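Local coordinates for protein glycosyltransferase (duf1792) (Streptococcus sanguinis, PDB 5V4A) that binds UDP through the C-terminal GT-D-fold glycosyltransferase domain of a longer protein and probably transfers a sugar from a nucleotide donor, at residues 240-245 / 254-259; 34-39 / 53-58; 178-183 / 205-210. All blocks are in the same frame, centred on the assembly; numbering follows the deposited sequence.

Contact 1 of 3, residues 240-245 / 254-259; sequences KLSHKH and DIEFRD. With UDP (uridine-5'-diphosphate), chain C.
The UDP pocket is edged here by a long irregular loop, in which residues 240-245 and 254-259 run close together and H245 reaches the nucleotide. O2' of UDP sits over the centre of one face of the H245 ring, 3.5 Å from H245 CD2; H245 ND1 is hydrogen-bonded to D252 and NE2 shares a hydrogen bond with H223, which together fix the rotation of the imidazole. Between the backbones, E256 N donates to S242 O at 3.0 Å, nearly straight (168° at the hydrogen) and in the carbonyl plane. K240 runs extended until it bends at chi4 (-53°), which sets NZ above the carbonyl plane of D254, 3.1 Å from D254 O, while NZ also bonds to L241 O. Farther out, the guanidinium of R258 lies flat on one face of the H243 ring, centres 3.8 Å apart and planes at 24°, and R258 CG adds a CH-pi contact over the same face. E256 O stands at the edge of that ring, 3.0 Å from H243 CD2, and the E256 carboxylate is turned steeply to the ring. A water joins H243 O to R258 N. I255 CD1 packs over K244 O at 3.5 Å. K244 turns away, its NZ bound by D225 and E229 of helix 224-233 and by V155 O, so the loop is pinned to that helix before the chain continues into helix 261-266.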
loop_
_atom_site.group_PDB
_atom_site.type_symbol
_atom_site.label_atom_id
_atom_site.label_comp_id
_atom_site.label_asym_id
_atom_site.label_seq_id
_atom_site.Cartn_x
_atom_site.Cartn_y
_atom_site.Cartn_z
ATOM N N LYS A 240 26.780 6.690 -1.536
ATOM C CA LYS A 240 27.065 5.829 -2.677
ATOM C C LYS A 240 27.257 4.378 -2.245
ATOM O O LYS A 240 27.933 4.088 -1.248
ATOM C CB LYS A 240 28.302 6.313 -3.434
ATOM C CG LYS A 240 28.559 5.519 -4.718
ATOM C CD LYS A 240 29.806 5.996 -5.438
ATOM C CE LYS A 240 30.029 5.179 -6.680
ATOM N NZ LYS A 240 30.025 3.715 -6.380
ATOM N N LEU A 241 26.651 3.465 -3.007
ATOM C CA LEU A 241 26.827 2.036 -2.789
ATOM C C LEU A 241 27.985 1.525 -3.637
ATOM O O LEU A 241 28.250 2.020 -4.737
ATOM C CB LEU A 241 25.542 1.267 -3.136
ATOM C CG LEU A 241 24.261 1.782 -2.477
ATOM C CD1 LEU A 241 23.012 1.088 -3.048
ATOM C CD2 LEU A 241 24.328 1.595 -0.970
ATOM N N SER A 242 28.667 0.514 -3.120
ATOM C CA SER A 242 29.891 0.061 -3.755
ATOM C C SER A 242 29.711 -1.166 -4.649
ATOM O O SER A 242 30.650 -1.510 -5.377
ATOM C CB SER A 242 30.973 -0.182 -2.687
ATOM O OG SER A 242 30.793 -1.411 -2.026
ATOM N N HIS A 243 28.568 -1.869 -4.580
ATOM C CA HIS A 243 28.417 -3.144 -5.278
ATOM C C HIS A 243 27.361 -3.114 -6.378
ATOM O O HIS A 243 27.041 -4.162 -6.944
ATOM C CB HIS A 243 28.124 -4.271 -4.292
ATOM C CG HIS A 243 29.175 -4.424 -3.235
ATOM N ND1 HIS A 243 29.035 -3.924 -1.958
ATOM C CD2 HIS A 243 30.406 -4.987 -3.285
ATOM C CE1 HIS A 243 30.123 -4.201 -1.259
ATOM N NE2 HIS A 243 30.972 -4.840 -2.042
ATOM N N LYS A 244 26.827 -1.948 -6.699
ATOM C CA LYS A 244 25.895 -1.803 -7.809
ATOM C C LYS A 244 25.763 -0.315 -8.065
ATOM O O LYS A 244 26.369 0.506 -7.365
ATOM C CB LYS A 244 24.537 -2.442 -7.507
ATOM C CG LYS A 244 23.872 -1.882 -6.283
ATOM C CD LYS A 244 22.465 -2.432 -6.147
ATOM C CE LYS A 244 22.044 -2.460 -4.694
ATOM N NZ LYS A 244 20.703 -3.097 -4.490
ATOM N N HIS A 245 24.960 0.015 -9.080
ATOM C CA HIS A 245 24.658 1.388 -9.440
ATOM C C HIS A 245 23.959 2.110 -8.298
ATOM O O HIS A 245 23.098 1.544 -7.617
ATOM C CB HIS A 245 23.747 1.382 -10.679
ATOM C CG HIS A 245 23.267 2.735 -11.095
ATOM N ND1 HIS A 245 24.068 3.630 -11.770
ATOM C CD2 HIS A 245 22.069 3.347 -10.933
ATOM C CE1 HIS A 245 23.389 4.738 -11.996
ATOM N NE2 HIS A 245 22.175 4.595 -11.499
ATOM N N ASP A 254 33.730 2.950 -9.565
ATOM C CA ASP A 254 33.932 2.273 -8.278
ATOM C C ASP A 254 32.759 1.347 -7.928
ATOM O O ASP A 254 32.098 1.489 -6.893
ATOM C CB ASP A 254 34.184 3.296 -7.164
ATOM C CG ASP A 254 35.464 4.089 -7.396
ATOM O OD1 ASP A 254 36.449 3.454 -7.802
ATOM O OD2 ASP A 254 35.485 5.324 -7.190
ATOM N N ILE A 255 32.514 0.380 -8.807
ATOM C CA ILE A 255 31.488 -0.633 -8.595
ATOM C C ILE A 255 32.120 -2.009 -8.763
ATOM O O ILE A 255 32.682 -2.312 -9.822
ATOM C CB ILE A 255 30.312 -0.450 -9.579
ATOM C CG1 ILE A 255 29.513 0.810 -9.228
ATOM C CG2 ILE A 255 29.421 -1.691 -9.611
ATOM C CD1 ILE A 255 28.401 1.099 -10.210
ATOM N N GLU A 256 31.962 -2.864 -7.754
ATOM C CA GLU A 256 32.409 -4.252 -7.817
ATOM C C GLU A 256 31.241 -5.133 -7.382
ATOM O O GLU A 256 30.731 -4.993 -6.268
ATOM C CB GLU A 256 33.671 -4.455 -6.943
ATOM C CG GLU A 256 33.419 -4.616 -5.450
ATOM C CD GLU A 256 33.444 -3.304 -4.681
ATOM O OE1 GLU A 256 33.161 -3.355 -3.467
ATOM O OE2 GLU A 256 33.749 -2.241 -5.278
ATOM N N PHE A 257 30.766 -5.990 -8.284
ATOM C CA PHE A 257 29.548 -6.752 -8.020
ATOM C C PHE A 257 29.753 -7.760 -6.892
ATOM O O PHE A 257 30.793 -8.416 -6.799
ATOM C CB PHE A 257 29.072 -7.490 -9.279
ATOM C CG PHE A 257 28.642 -6.585 -10.418
ATOM C CD1 PHE A 257 28.154 -5.305 -10.173
ATOM C CD2 PHE A 257 28.687 -7.035 -11.724
ATOM C CE1 PHE A 257 27.750 -4.484 -11.208
ATOM C CE2 PHE A 257 28.276 -6.216 -12.772
ATOM C CZ PHE A 257 27.813 -4.937 -12.511
ATOM N N ARG A 258 28.735 -7.901 -6.047
ATOM C CA ARG A 258 28.685 -9.018 -5.119
ATOM C C ARG A 258 28.172 -10.228 -5.882
ATOM O O ARG A 258 27.270 -10.105 -6.710
ATOM C CB ARG A 258 27.741 -8.704 -3.954
ATOM C CG ARG A 258 28.277 -7.746 -2.899
ATOM C CD ARG A 258 28.676 -8.439 -1.591
ATOM N NE ARG A 258 28.557 -7.529 -0.450
ATOM C CZ ARG A 258 29.576 -7.124 0.308
ATOM N NH1 ARG A 258 30.809 -7.552 0.061
ATOM N NH2 ARG A 258 29.365 -6.284 1.315
ATOM N N ASP A 259 28.762 -11.395 -5.634
ATOM C CA ASP A 259 28.256 -12.589 -6.299
ATOM C C ASP A 259 26.876 -12.913 -5.738
ATOM O O ASP A 259 26.736 -13.224 -4.550
ATOM C CB ASP A 259 29.209 -13.766 -6.130
ATOM C CG ASP A 259 28.941 -14.866 -7.140
ATOM O OD1 ASP A 259 28.203 -14.606 -8.120
ATOM O OD2 ASP A 259 29.457 -15.989 -6.953
HETATM N N1 UDP C . 20.127 2.883 -16.996
HETATM C C2 UDP C . 20.583 1.790 -17.695
HETATM N N3 UDP C . 20.990 2.047 -18.978
HETATM C C4 UDP C . 20.990 3.270 -19.621
HETATM C C5 UDP C . 20.492 4.353 -18.837
HETATM C C6 UDP C . 20.071 4.129 -17.575
HETATM O O2 UDP C . 20.628 0.667 -17.216
HETATM O O4 UDP C . 21.382 3.344 -20.800
HETATM C "C1'" UDP C . 19.603 2.645 -15.624
HETATM C "C2'" UDP C . 20.454 3.110 -14.450
HETATM O "O2'" UDP C . 21.533 2.209 -14.203
HETATM C "C3'" UDP C . 19.389 3.124 -13.332
HETATM C "C4'" UDP C . 18.083 3.458 -14.082
HETATM O "O4'" UDP C . 18.397 3.359 -15.487
HETATM O "O3'" UDP C . 19.215 1.852 -12.720
HETATM C "C5'" UDP C . 17.471 4.803 -13.770
HETATM O "O5'" UDP C . 16.353 5.121 -14.628
HETATM P PA UDP C . 15.661 6.542 -14.567
HETATM O O1A UDP C . 16.606 7.631 -15.065
HETATM O O2A UDP C . 14.353 6.408 -15.255
HETATM O O3A UDP C . 15.444 6.814 -12.970
HETATM P PB UDP C . 14.571 7.849 -12.137
HETATM O O1B UDP C . 13.814 8.617 -13.228
HETATM O O2B UDP C . 15.640 8.753 -11.478
HETATM O O3B UDP C . 13.660 7.155 -11.170
HETATM O O HOH W 1 25.960 -6.590 -6.204
#

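Contact 2 of 3, residues 34-39 / 53-58; sequences DLVAGR and RLREIM
V36 holds CG1 anti to its backbone N (chi1 173°), which leaves CG2 anti to the carbonyl carbon, and this rotation sends CG1 to the R55 stem and CG2 in among L54, R55 and M58. L35 and L54 point at each other's helix, each with CG anti to the carbonyl carbon, and M58 bends at chi3 (54°) near the same place. V36 CG2 is the busiest atom: it lies 3.8 Å from R55 N, 3.9 Å from L54 CB and 4.1 Å from M58 SD, a methyl lodged against the helix backbone between three residues. The R55 stem passes obliquely across V36 CG1, which is 3.9 Å from R55 CB, with CG and CD of the arginine about as close; R55 CG is anti to its own N. One residue back, L54 CD1 lies across L35, 4.0 Å from L35 CD1 and nearly as close to L35 CB. Nothing polar links the two segments, and the contact is held by apolar surface alone. Just beyond it, L35 O accepts a hydrogen bond from S51 OG on the same partner helix, and I103 of helix 82-103 touches both V36 and R55. The first helix stops here in a Schellman motif: G38 N donates to L35 O at 2.9 Å and R39 N to D34 O at 3.0 Å, with G38 at positive phi (82°) as the C-prime residue. The reversal sends the chain off before it enters helix 48-58. Together the two helices form the connection between the neighbouring parallel strands 24-27 and 66-70, a beta-alpha-beta arrangement of the GT-D fold.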
loop_
_atom_site.group_PDB
_atom_site.type_symbol
_atom_site.label_atom_id
_atom_site.label_comp_id
_atom_site.label_asym_id
_atom_site.label_seq_id
_atom_site.Cartn_x
_atom_site.Cartn_y
_atom_site.Cartn_z
ATOM N N ASP A 34 16.543 17.236 -20.383
ATOM C CA ASP A 34 17.886 17.539 -20.866
ATOM C C ASP A 34 18.067 17.080 -22.305
ATOM O O ASP A 34 18.589 17.818 -23.143
ATOM C CB ASP A 34 18.933 16.877 -19.971
ATOM C CG ASP A 34 19.463 17.813 -18.913
ATOM O OD1 ASP A 34 19.987 17.317 -17.890
ATOM O OD2 ASP A 34 19.347 19.042 -19.113
ATOM N N LEU A 35 17.687 15.836 -22.588
ATOM C CA LEU A 35 17.831 15.286 -23.930
ATOM C C LEU A 35 16.890 15.958 -24.926
ATOM O O LEU A 35 17.261 16.161 -26.090
ATOM C CB LEU A 35 17.580 13.783 -23.900
ATOM C CG LEU A 35 18.702 12.892 -23.379
ATOM C CD1 LEU A 35 18.173 11.511 -23.053
ATOM C CD2 LEU A 35 19.832 12.806 -24.423
ATOM N N VAL A 36 15.664 16.289 -24.501
ATOM C CA VAL A 36 14.740 16.987 -25.391
ATOM C C VAL A 36 15.260 18.370 -25.735
ATOM O O VAL A 36 14.925 18.916 -26.793
ATOM C CB VAL A 36 13.336 17.065 -24.754
ATOM C CG1 VAL A 36 12.411 17.935 -25.590
ATOM C CG2 VAL A 36 12.761 15.661 -24.572
ATOM N N ALA A 37 16.113 18.935 -24.888
ATOM C CA ALA A 37 16.786 20.190 -25.179
ATOM C C ALA A 37 18.067 20.000 -25.987
ATOM O O ALA A 37 18.798 20.972 -26.201
ATOM C CB ALA A 37 17.088 20.941 -23.880
ATOM N N GLY A 38 18.344 18.780 -26.453
ATOM C CA GLY A 38 19.511 18.539 -27.283
ATOM C C GLY A 38 20.810 18.355 -26.532
ATOM O O GLY A 38 21.877 18.623 -27.091
ATOM N N ARG A 39 20.749 17.890 -25.285
ATOM C CA ARG A 39 21.906 17.740 -24.410
ATOM C C ARG A 39 22.083 16.280 -24.039
ATOM O O ARG A 39 21.103 15.581 -23.801
ATOM C CB ARG A 39 21.743 18.548 -23.121
ATOM C CG ARG A 39 22.102 20.004 -23.222
ATOM C CD ARG A 39 21.012 20.867 -22.622
ATOM N NE ARG A 39 21.568 22.075 -22.022
ATOM C CZ ARG A 39 21.778 23.206 -22.685
ATOM N NH1 ARG A 39 21.480 23.283 -23.974
ATOM N NH2 ARG A 39 22.290 24.259 -22.061
ATOM N N ARG A 53 11.539 11.278 -29.947
ATOM C CA ARG A 53 10.589 10.309 -29.418
ATOM C C ARG A 53 10.186 10.645 -27.986
ATOM O O ARG A 53 9.029 10.442 -27.601
ATOM C CB ARG A 53 11.174 8.904 -29.488
ATOM C CG ARG A 53 10.175 7.813 -29.156
ATOM C CD ARG A 53 9.081 7.670 -30.201
ATOM N NE ARG A 53 8.337 6.422 -30.026
ATOM C CZ ARG A 53 7.207 6.126 -30.664
ATOM N NH1 ARG A 53 6.683 6.985 -31.531
ATOM N NH2 ARG A 53 6.603 4.965 -30.447
ATOM N N LEU A 54 11.116 11.149 -27.173
ATOM C CA LEU A 54 10.747 11.502 -25.805
ATOM C C LEU A 54 9.801 12.694 -25.782
ATOM O O LEU A 54 8.795 12.696 -25.053
ATOM C CB LEU A 54 11.994 11.812 -24.975
ATOM C CG LEU A 54 13.023 10.721 -24.756
ATOM C CD1 LEU A 54 14.257 11.322 -24.065
ATOM C CD2 LEU A 54 12.438 9.591 -23.919
ATOM N N ARG A 55 10.112 13.715 -26.575
ATOM C CA ARG A 55 9.237 14.871 -26.687
ATOM C C ARG A 55 7.844 14.453 -27.142
ATOM O O ARG A 55 6.838 14.980 -26.655
ATOM C CB ARG A 55 9.844 15.872 -27.662
ATOM C CG ARG A 55 9.139 17.203 -27.768
ATOM C CD ARG A 55 9.935 18.075 -28.698
ATOM N NE ARG A 55 10.154 17.386 -29.965
ATOM C CZ ARG A 55 11.069 17.739 -30.863
ATOM N NH1 ARG A 55 11.868 18.778 -30.628
ATOM N NH2 ARG A 55 11.195 17.045 -31.989
ATOM N N GLU A 56 7.771 13.455 -28.025
ATOM C CA GLU A 56 6.469 13.025 -28.532
ATOM C C GLU A 56 5.640 12.377 -27.432
ATOM O O GLU A 56 4.431 12.617 -27.338
ATOM C CB GLU A 56 6.636 12.058 -29.697
ATOM C CG GLU A 56 5.320 11.811 -30.405
ATOM C CD GLU A 56 5.385 10.752 -31.488
ATOM O OE1 GLU A 56 6.492 10.268 -31.811
ATOM O OE2 GLU A 56 4.297 10.372 -31.979
ATOM N N ILE A 57 6.273 11.532 -26.615
ATOM C CA ILE A 57 5.549 10.828 -25.566
ATOM C C ILE A 57 5.134 11.794 -24.459
ATOM O O ILE A 57 4.021 11.694 -23.912
ATOM C CB ILE A 57 6.404 9.666 -25.032
ATOM C CG1 ILE A 57 6.723 8.658 -26.135
ATOM C CG2 ILE A 57 5.713 8.944 -23.909
ATOM C CD1 ILE A 57 7.823 7.676 -25.715
ATOM N N MET A 58 6.004 12.764 -24.141
ATOM C CA MET A 58 5.719 13.754 -23.101
ATOM C C MET A 58 4.444 14.533 -23.364
ATOM O O MET A 58 3.811 15.016 -22.418
ATOM C CB MET A 58 6.879 14.742 -22.968
ATOM C CG MET A 58 8.145 14.174 -22.376
ATOM S SD MET A 58 9.441 15.427 -22.260
ATOM C CE MET A 58 8.569 16.686 -21.334
#

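Contact 3 of 3, residues 178-183 / 205-210; sequences SKLEAI and KVLVYD
L180 leaves helix 180-190 with CB directed at helix 201-213, two helices of the alpha/beta GT-D fold that pack beside each other on its five-stranded parallel sheet. CG stands anti to the backbone N (chi1 172°) and carries the branch outward; chi2 of 68° then spreads the two methyls over the partner helix. CD1 comes down on the L207 backbone, 4.2 Å from L207 CA and equally far from L207 CB. CD2 turns to the other side, meeting V206 CG1 at 3.8 Å, with the side chains of L180 and V206 crossing at about a right angle. One turn on, I183 places CG2 anti to its backbone N and touches L207 CD2 at 3.8 Å, again with the side chains roughly perpendicular. Both I183 and L207 also rest on V146 of strand 142-148, so this seam reaches down to the sheet. No hydrogen bond passes between the segments; the methyls of L180, I183, V206 and L207 make the join. K179 is the N-cap of the first helix, and its carbonyl O receives I183 N at 2.9 Å. On the second helix K205 faces away from the seam, its NZ forming salt bridges with the UDP phosphate oxygen O2A and with D220; the helix thus packs with one side and grips the nucleotide with another. At the far end D210 divides its carboxylate, OD1 paired with R53 and OD2 with K184, and this same OD2 lies 4.1 Å from L180 CD2.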
loop_
_atom_site.group_PDB
_atom_site.type_symbol
_atom_site.label_atom_id
_atom_site.label_comp_id
_atom_site.label_asym_id
_atom_site.label_seq_id
_atom_site.Cartn_x
_atom_site.Cartn_y
_atom_site.Cartn_z
ATOM N N SER A 178 20.805 2.549 -28.201
ATOM C CA SER A 178 21.265 1.982 -29.465
ATOM C C SER A 178 20.883 0.513 -29.627
ATOM O O SER A 178 20.986 -0.015 -30.739
ATOM C CB SER A 178 22.783 2.138 -29.609
ATOM O OG SER A 178 23.470 1.146 -28.880
ATOM N N LYS A 179 20.444 -0.153 -28.559
ATOM C CA LYS A 179 20.038 -1.552 -28.625
ATOM C C LYS A 179 18.527 -1.745 -28.469
ATOM O O LYS A 179 18.086 -2.872 -28.265
ATOM C CB LYS A 179 20.784 -2.357 -27.558
ATOM C CG LYS A 179 22.219 -2.689 -27.958
ATOM C CD LYS A 179 22.847 -3.717 -27.038
ATOM C CE LYS A 179 24.312 -3.974 -27.412
ATOM N NZ LYS A 179 24.450 -4.541 -28.785
ATOM N N LEU A 180 17.733 -0.685 -28.649
ATOM C CA LEU A 180 16.303 -0.733 -28.327
ATOM C C LEU A 180 15.588 -1.875 -29.046
ATOM O O LEU A 180 14.819 -2.628 -28.430
ATOM C CB LEU A 180 15.632 0.600 -28.679
ATOM C CG LEU A 180 14.098 0.629 -28.562
ATOM C CD1 LEU A 180 13.664 0.510 -27.107
ATOM C CD2 LEU A 180 13.521 1.896 -29.174
ATOM N N GLU A 181 15.848 -2.055 -30.342
ATOM C CA GLU A 181 15.077 -3.063 -31.067
ATOM C C GLU A 181 15.457 -4.462 -30.614
ATOM O O GLU A 181 14.595 -5.345 -30.506
ATOM C CB GLU A 181 15.271 -2.922 -32.578
ATOM C CG GLU A 181 14.598 -1.697 -33.188
ATOM C CD GLU A 181 13.086 -1.661 -32.947
ATOM O OE1 GLU A 181 12.436 -2.739 -32.976
ATOM O OE2 GLU A 181 12.559 -0.553 -32.708
ATOM N N ALA A 182 16.732 -4.669 -30.289
ATOM C CA ALA A 182 17.170 -5.959 -29.768
ATOM C C ALA A 182 16.601 -6.213 -28.383
ATOM O O ALA A 182 16.252 -7.352 -28.052
ATOM C CB ALA A 182 18.698 -6.029 -29.737
ATOM N N ILE A 183 16.500 -5.164 -27.562
ATOM C CA ILE A 183 15.871 -5.308 -26.247
ATOM C C ILE A 183 14.404 -5.682 -26.413
ATOM O O ILE A 183 13.912 -6.598 -25.752
ATOM C CB ILE A 183 16.041 -4.024 -25.417
ATOM C CG1 ILE A 183 17.519 -3.787 -25.086
ATOM C CG2 ILE A 183 15.282 -4.140 -24.093
ATOM C CD1 ILE A 183 17.829 -2.357 -24.634
ATOM N N LYS A 205 11.600 4.795 -21.342
ATOM C CA LYS A 205 10.363 5.499 -21.674
ATOM C C LYS A 205 9.871 5.113 -23.061
ATOM O O LYS A 205 8.665 4.921 -23.273
ATOM C CB LYS A 205 10.581 7.010 -21.590
ATOM C CG LYS A 205 10.851 7.492 -20.165
ATOM C CD LYS A 205 12.285 7.490 -19.779
ATOM C CE LYS A 205 12.479 8.049 -18.361
ATOM N NZ LYS A 205 12.292 7.102 -17.201
ATOM N N VAL A 206 10.795 4.978 -24.007
ATOM C CA VAL A 206 10.429 4.552 -25.348
ATOM C C VAL A 206 10.036 3.087 -25.348
ATOM O O VAL A 206 9.145 2.665 -26.095
ATOM C CB VAL A 206 11.596 4.813 -26.310
ATOM C CG1 VAL A 206 11.156 4.534 -27.725
ATOM C CG2 VAL A 206 12.121 6.229 -26.142
ATOM N N LEU A 207 10.736 2.284 -24.545
ATOM C CA LEU A 207 10.436 0.865 -24.433
ATOM C C LEU A 207 9.017 0.647 -23.921
ATOM O O LEU A 207 8.224 -0.079 -24.539
ATOM C CB LEU A 207 11.477 0.203 -23.519
ATOM C CG LEU A 207 11.476 -1.322 -23.344
ATOM C CD1 LEU A 207 11.345 -2.062 -24.673
ATOM C CD2 LEU A 207 12.694 -1.806 -22.553
ATOM N N VAL A 208 8.676 1.261 -22.784
ATOM C CA VAL A 208 7.319 1.080 -22.265
ATOM C C VAL A 208 6.299 1.522 -23.306
ATOM O O VAL A 208 5.313 0.823 -23.562
ATOM C CB VAL A 208 7.113 1.834 -20.943
ATOM C CG1 VAL A 208 5.592 1.857 -20.628
ATOM C CG2 VAL A 208 7.875 1.162 -19.821
ATOM N N TYR A 209 6.488 2.710 -23.884
ATOM C CA TYR A 209 5.522 3.183 -24.877
ATOM C C TYR A 209 5.359 2.176 -26.007
ATOM O O TYR A 209 4.231 1.806 -26.368
ATOM C CB TYR A 209 5.935 4.539 -25.443
ATOM C CG TYR A 209 4.924 5.041 -26.446
ATOM C CD1 TYR A 209 3.890 5.860 -26.057
ATOM C CD2 TYR A 209 4.995 4.666 -27.785
ATOM C CE1 TYR A 209 2.945 6.299 -26.978
ATOM C CE2 TYR A 209 4.048 5.097 -28.712
ATOM C CZ TYR A 209 3.038 5.924 -28.301
ATOM O OH TYR A 209 2.096 6.366 -29.208
ATOM N N ASP A 210 6.476 1.718 -26.575
ATOM C CA ASP A 210 6.411 0.795 -27.704
ATOM C C ASP A 210 5.771 -0.522 -27.300
ATOM O O ASP A 210 5.017 -1.119 -28.076
ATOM C CB ASP A 210 7.813 0.546 -28.273
ATOM C CG ASP A 210 8.298 1.665 -29.174
ATOM O OD1 ASP A 210 7.504 2.566 -29.517
ATOM O OD2 ASP A 210 9.484 1.634 -29.550
#

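In the fold
From the N terminus the three contacts follow in series, none nesting in or crossing another. Contact 2 closes the loop that joins helix 30-36 to helix 48-58, beside the three-stranded sheet. Contact 3 brings helix 180-190 back to helix 201-213 after the chain has passed through strand 195-199 of the five-stranded sheet. These two touch through the R53-D210 salt bridge and through I57 on Y209, so helix 48-58 leans on helix 201-213 and the two sheet regions are joined. Contact 1 comes last and closes a short excursion in the loop after helix 224-233. Its nearest atoms lie about 12 Å from contact 3 and 14 Å from contact 2.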